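Local atomic coordinates of CurF (Lyngbya majuscula, PDB entry 5DP2), a protein that catalyses cyclopropane ring formation in curacin A biosynthesis, as an NADP-binding member of the enoyl reductase family. Residues Pro8-Pro16 / Gly110-Ile118. Residues are numbered along the deposited sequence; the frame is centred on the assembly and turned at random.
Sequences PQPVQLRIP and GNAFSSFVI
Val11 and Leu13 of the N-terminal strand 11-14 pair with Ser115 and Phe113 in an antiparallel sense, around a single beta bridge between Gln12 and Ser114. The bridge joins the edge of the small two-stranded sheet 11-14/25-28 to the loop leading into strand 116-119. That loop belongs to the GroES-like part of this medium-chain reductase fold, and strand 11-14 packs against it. Leu13 N donates to Phe113 O at 2.9 Å, almost straight at 179°. Ser115 N donates to Val11 O, and the return bond from Val11 N is taken by the hydroxyl Ser115 OG at 2.9 Å. That OG lies anti to its own carbonyl carbon (chi1 -53°), which sets it beside its own backbone N and within reach of Val11 N. Phe113 is the centre of an inverse gamma turn, and its carbonyl faces strand 11-14.

The Leu13 and Phe113 side chains run alongside each other in the same direction, with Leu13 CB 3.6 Å from Phe113 CB. Leu13 CD2 sits over a face of the Phe113 ring, 4.2 Å from its centroid, in a CH-pi contact. At the other end, Pro8 CG and Pro10 CG meet the Phe116 ring at an oblique angle.

Gln12 reaches across with an extended chain, CG anti to the backbone N (chi1 179°). Its NE2 donates to Ser114 OG at 2.9 Å, in the amide plane. A water bridges Gln12 NE2 to Asn111 ND2, accepting from both. Gln12 OE1 accepts from Arg14 NH1 and from Arg69. An alanine here removes the amide, and Ser114 OG and Arg14 NH1 would probably be left without those mates and the water bridge to Asn111 lost.

Farther out, Trp26 touches both Leu13 and Phe113, and Phe325 of helix 321-329 packs on Leu13. Arg31 makes a cation-pi contact with the Phe116 ring. The Ser114 hydroxyl is itself positioned from within its loop: OG donates to Asn111 O at 2.7 Å.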
loop_
_atom_site.group_PDB
_atom_site.type_symbol
_atom_site.label_atom_id
_atom_site.label_comp_id
_atom_site.label_asym_id
_atom_site.label_seq_id
_atom_site.Cartn_x
_atom_site.Cartn_y
_atom_site.Cartn_z
ATOM N N PRO A 8 27.240 -2.089 -7.801
ATOM C CA PRO A 8 26.410 -2.913 -8.688
ATOM C C PRO A 8 26.311 -2.370 -10.123
ATOM O O PRO A 8 26.594 -1.194 -10.364
ATOM C CB PRO A 8 25.027 -2.898 -7.999
ATOM C CG PRO A 8 25.031 -1.678 -7.137
ATOM C CD PRO A 8 26.459 -1.489 -6.703
ATOM N N GLN A 9 25.900 -3.222 -11.062
ATOM C CA GLN A 9 25.644 -2.789 -12.444
ATOM C C GLN A 9 24.290 -2.100 -12.455
ATOM O O GLN A 9 23.297 -2.753 -12.109
ATOM C CB GLN A 9 25.610 -3.985 -13.414
ATOM C CG GLN A 9 26.788 -4.935 -13.290
ATOM C CD GLN A 9 26.448 -6.412 -13.504
ATOM O OE1 GLN A 9 25.285 -6.833 -13.524
ATOM N NE2 GLN A 9 27.488 -7.214 -13.637
ATOM N N PRO A 10 24.223 -0.757 -12.751
ATOM C CA PRO A 10 22.902 -0.094 -12.592
ATOM C C PRO A 10 21.882 -0.635 -13.577
ATOM O O PRO A 10 22.135 -0.725 -14.796
ATOM C CB PRO A 10 23.204 1.370 -12.843
ATOM C CG PRO A 10 24.684 1.502 -12.552
ATOM C CD PRO A 10 25.290 0.214 -12.996
ATOM N N VAL A 11 20.711 -0.955 -13.025
ATOM C CA VAL A 11 19.581 -1.453 -13.804
ATOM C C VAL A 11 18.279 -0.804 -13.306
ATOM O O VAL A 11 18.233 -0.171 -12.239
ATOM C CB VAL A 11 19.471 -2.998 -13.762
ATOM C CG1 VAL A 11 20.599 -3.657 -14.524
ATOM C CG2 VAL A 11 19.409 -3.512 -12.330
ATOM N N GLN A 12 17.220 -0.998 -14.079
ATOM C CA GLN A 12 15.876 -0.528 -13.731
ATOM C C GLN A 12 14.862 -1.528 -14.282
ATOM O O GLN A 12 15.004 -1.983 -15.426
ATOM C CB GLN A 12 15.611 0.868 -14.287
ATOM C CG GLN A 12 14.213 1.391 -13.971
ATOM C CD GLN A 12 14.089 2.849 -14.352
ATOM O OE1 GLN A 12 13.843 3.184 -15.520
ATOM N NE2 GLN A 12 14.289 3.725 -13.384
ATOM N N LEU A 13 13.845 -1.851 -13.488
ATOM C CA LEU A 13 12.823 -2.819 -13.917
ATOM C C LEU A 13 11.901 -2.147 -14.934
ATOM O O LEU A 13 11.355 -1.072 -14.703
ATOM C CB LEU A 13 12.032 -3.276 -12.681
ATOM C CG LEU A 13 11.117 -4.480 -12.908
ATOM C CD1 LEU A 13 11.912 -5.721 -13.205
ATOM C CD2 LEU A 13 10.261 -4.678 -11.653
ATOM N N ARG A 14 11.718 -2.825 -16.082
ATOM C CA ARG A 14 10.949 -2.285 -17.186
ATOM C C ARG A 14 10.186 -3.404 -17.880
ATOM O O ARG A 14 10.449 -4.583 -17.647
ATOM C CB ARG A 14 11.885 -1.574 -18.195
ATOM C CG ARG A 14 12.673 -0.402 -17.612
ATOM C CD ARG A 14 11.825 0.827 -17.334
ATOM N NE ARG A 14 11.614 1.620 -18.564
ATOM C CZ ARG A 14 12.541 2.451 -19.053
ATOM N NH1 ARG A 14 13.633 2.741 -18.378
ATOM N NH2 ARG A 14 12.356 3.015 -20.243
ATOM N N ILE A 15 9.262 -3.011 -18.750
ATOM C CA ILE A 15 8.554 -3.945 -19.624
ATOM C C ILE A 15 8.570 -3.409 -21.057
ATOM O O ILE A 15 8.584 -2.199 -21.275
ATOM C CB ILE A 15 7.098 -4.176 -19.173
ATOM C CG1 ILE A 15 6.320 -2.870 -19.039
ATOM C CG2 ILE A 15 7.052 -4.987 -17.893
ATOM C CD1 ILE A 15 4.839 -3.043 -18.774
ATOM N N PRO A 16 8.453 -4.320 -22.043
ATOM C CA PRO A 16 8.371 -3.885 -23.430
ATOM C C PRO A 16 6.948 -3.574 -23.868
ATOM O O PRO A 16 6.747 -2.900 -24.895
ATOM C CB PRO A 16 8.900 -5.095 -24.195
ATOM C CG PRO A 16 8.534 -6.265 -23.349
ATOM C CD PRO A 16 8.734 -5.761 -21.941
ATOM N N GLY A 110 8.065 6.060 -7.387
ATOM C CA GLY A 110 7.561 5.586 -8.668
ATOM C C GLY A 110 8.494 4.693 -9.464
ATOM O O GLY A 110 8.042 4.040 -10.408
ATOM N N ASN A 111 9.774 4.706 -9.064
ATOM C CA ASN A 111 10.856 3.985 -9.754
ATOM C C ASN A 111 11.782 3.273 -8.762
ATOM O O ASN A 111 12.948 3.044 -9.044
ATOM C CB ASN A 111 11.671 4.946 -10.632
ATOM C CG ASN A 111 12.359 6.037 -9.836
ATOM O OD1 ASN A 111 12.019 6.273 -8.675
ATOM N ND2 ASN A 111 13.307 6.717 -10.447
ATOM N N ALA A 112 11.269 2.891 -7.575
ATOM C CA ALA A 112 12.135 2.230 -6.590
ATOM C C ALA A 112 12.687 0.880 -7.037
ATOM O O ALA A 112 13.685 0.447 -6.463
ATOM C CB ALA A 112 11.465 2.115 -5.238
ATOM N N PHE A 113 12.075 0.216 -8.041
ATOM C CA PHE A 113 12.710 -0.963 -8.644
ATOM C C PHE A 113 13.797 -0.490 -9.626
ATOM O O PHE A 113 13.669 -0.600 -10.852
ATOM C CB PHE A 113 11.687 -1.877 -9.332
ATOM C CG PHE A 113 10.892 -2.764 -8.407
ATOM C CD1 PHE A 113 11.443 -3.939 -7.939
ATOM C CD2 PHE A 113 9.581 -2.485 -8.065
ATOM C CE1 PHE A 113 10.712 -4.800 -7.100
ATOM C CE2 PHE A 113 8.836 -3.350 -7.249
ATOM C CZ PHE A 113 9.426 -4.491 -6.758
ATOM N N SER A 114 14.886 0.023 -9.045
ATOM C CA SER A 114 16.061 0.543 -9.738
ATOM C C SER A 114 17.235 0.375 -8.792
ATOM O O SER A 114 17.070 0.451 -7.578
ATOM C CB SER A 114 15.938 2.040 -10.038
ATOM O OG SER A 114 14.822 2.355 -10.848
ATOM N N SER A 115 18.444 0.245 -9.332
ATOM C CA SER A 115 19.607 0.173 -8.462
ATOM C C SER A 115 19.792 1.465 -7.658
ATOM O O SER A 115 20.129 1.426 -6.458
ATOM C CB SER A 115 20.860 -0.085 -9.290
ATOM O OG SER A 115 20.715 -1.212 -10.140
ATOM N N PHE A 116 19.606 2.601 -8.330
ATOM C CA PHE A 116 19.780 3.921 -7.742
ATOM C C PHE A 116 18.579 4.780 -8.117
ATOM O O PHE A 116 18.090 4.675 -9.246
ATOM C CB PHE A 116 21.052 4.608 -8.234
ATOM C CG PHE A 116 22.308 3.837 -7.883
ATOM C CD1 PHE A 116 22.928 3.989 -6.648
ATOM C CD2 PHE A 116 22.855 2.935 -8.780
ATOM C CE1 PHE A 116 24.047 3.248 -6.320
ATOM C CE2 PHE A 116 23.965 2.196 -8.456
ATOM C CZ PHE A 116 24.568 2.352 -7.228
ATOM N N VAL A 117 18.111 5.604 -7.172
ATOM C CA VAL A 117 17.049 6.570 -7.406
ATOM C C VAL A 117 17.586 7.954 -7.068
ATOM O O VAL A 117 18.113 8.149 -5.983
ATOM C CB VAL A 117 15.801 6.248 -6.557
ATOM C CG1 VAL A 117 14.788 7.396 -6.599
ATOM C CG2 VAL A 117 15.130 4.968 -7.040
ATOM N N ILE A 118 17.396 8.903 -7.990
ATOM C CA ILE A 118 17.706 10.318 -7.709
ATOM C C ILE A 118 16.389 11.032 -7.491
ATOM O O ILE A 118 15.518 11.023 -8.338
ATOM C CB ILE A 118 18.595 10.935 -8.802
ATOM C CG1 ILE A 118 19.953 10.202 -8.804
ATOM C CG2 ILE A 118 18.798 12.409 -8.561
ATOM C CD1 ILE A 118 20.952 10.694 -9.836
HETATM O O HOH W 1 19.624 2.467 -11.499
HETATM O O HOH W 2 13.941 6.660 -13.322
HETATM O O HOH W 3 11.280 0.430 -12.403
#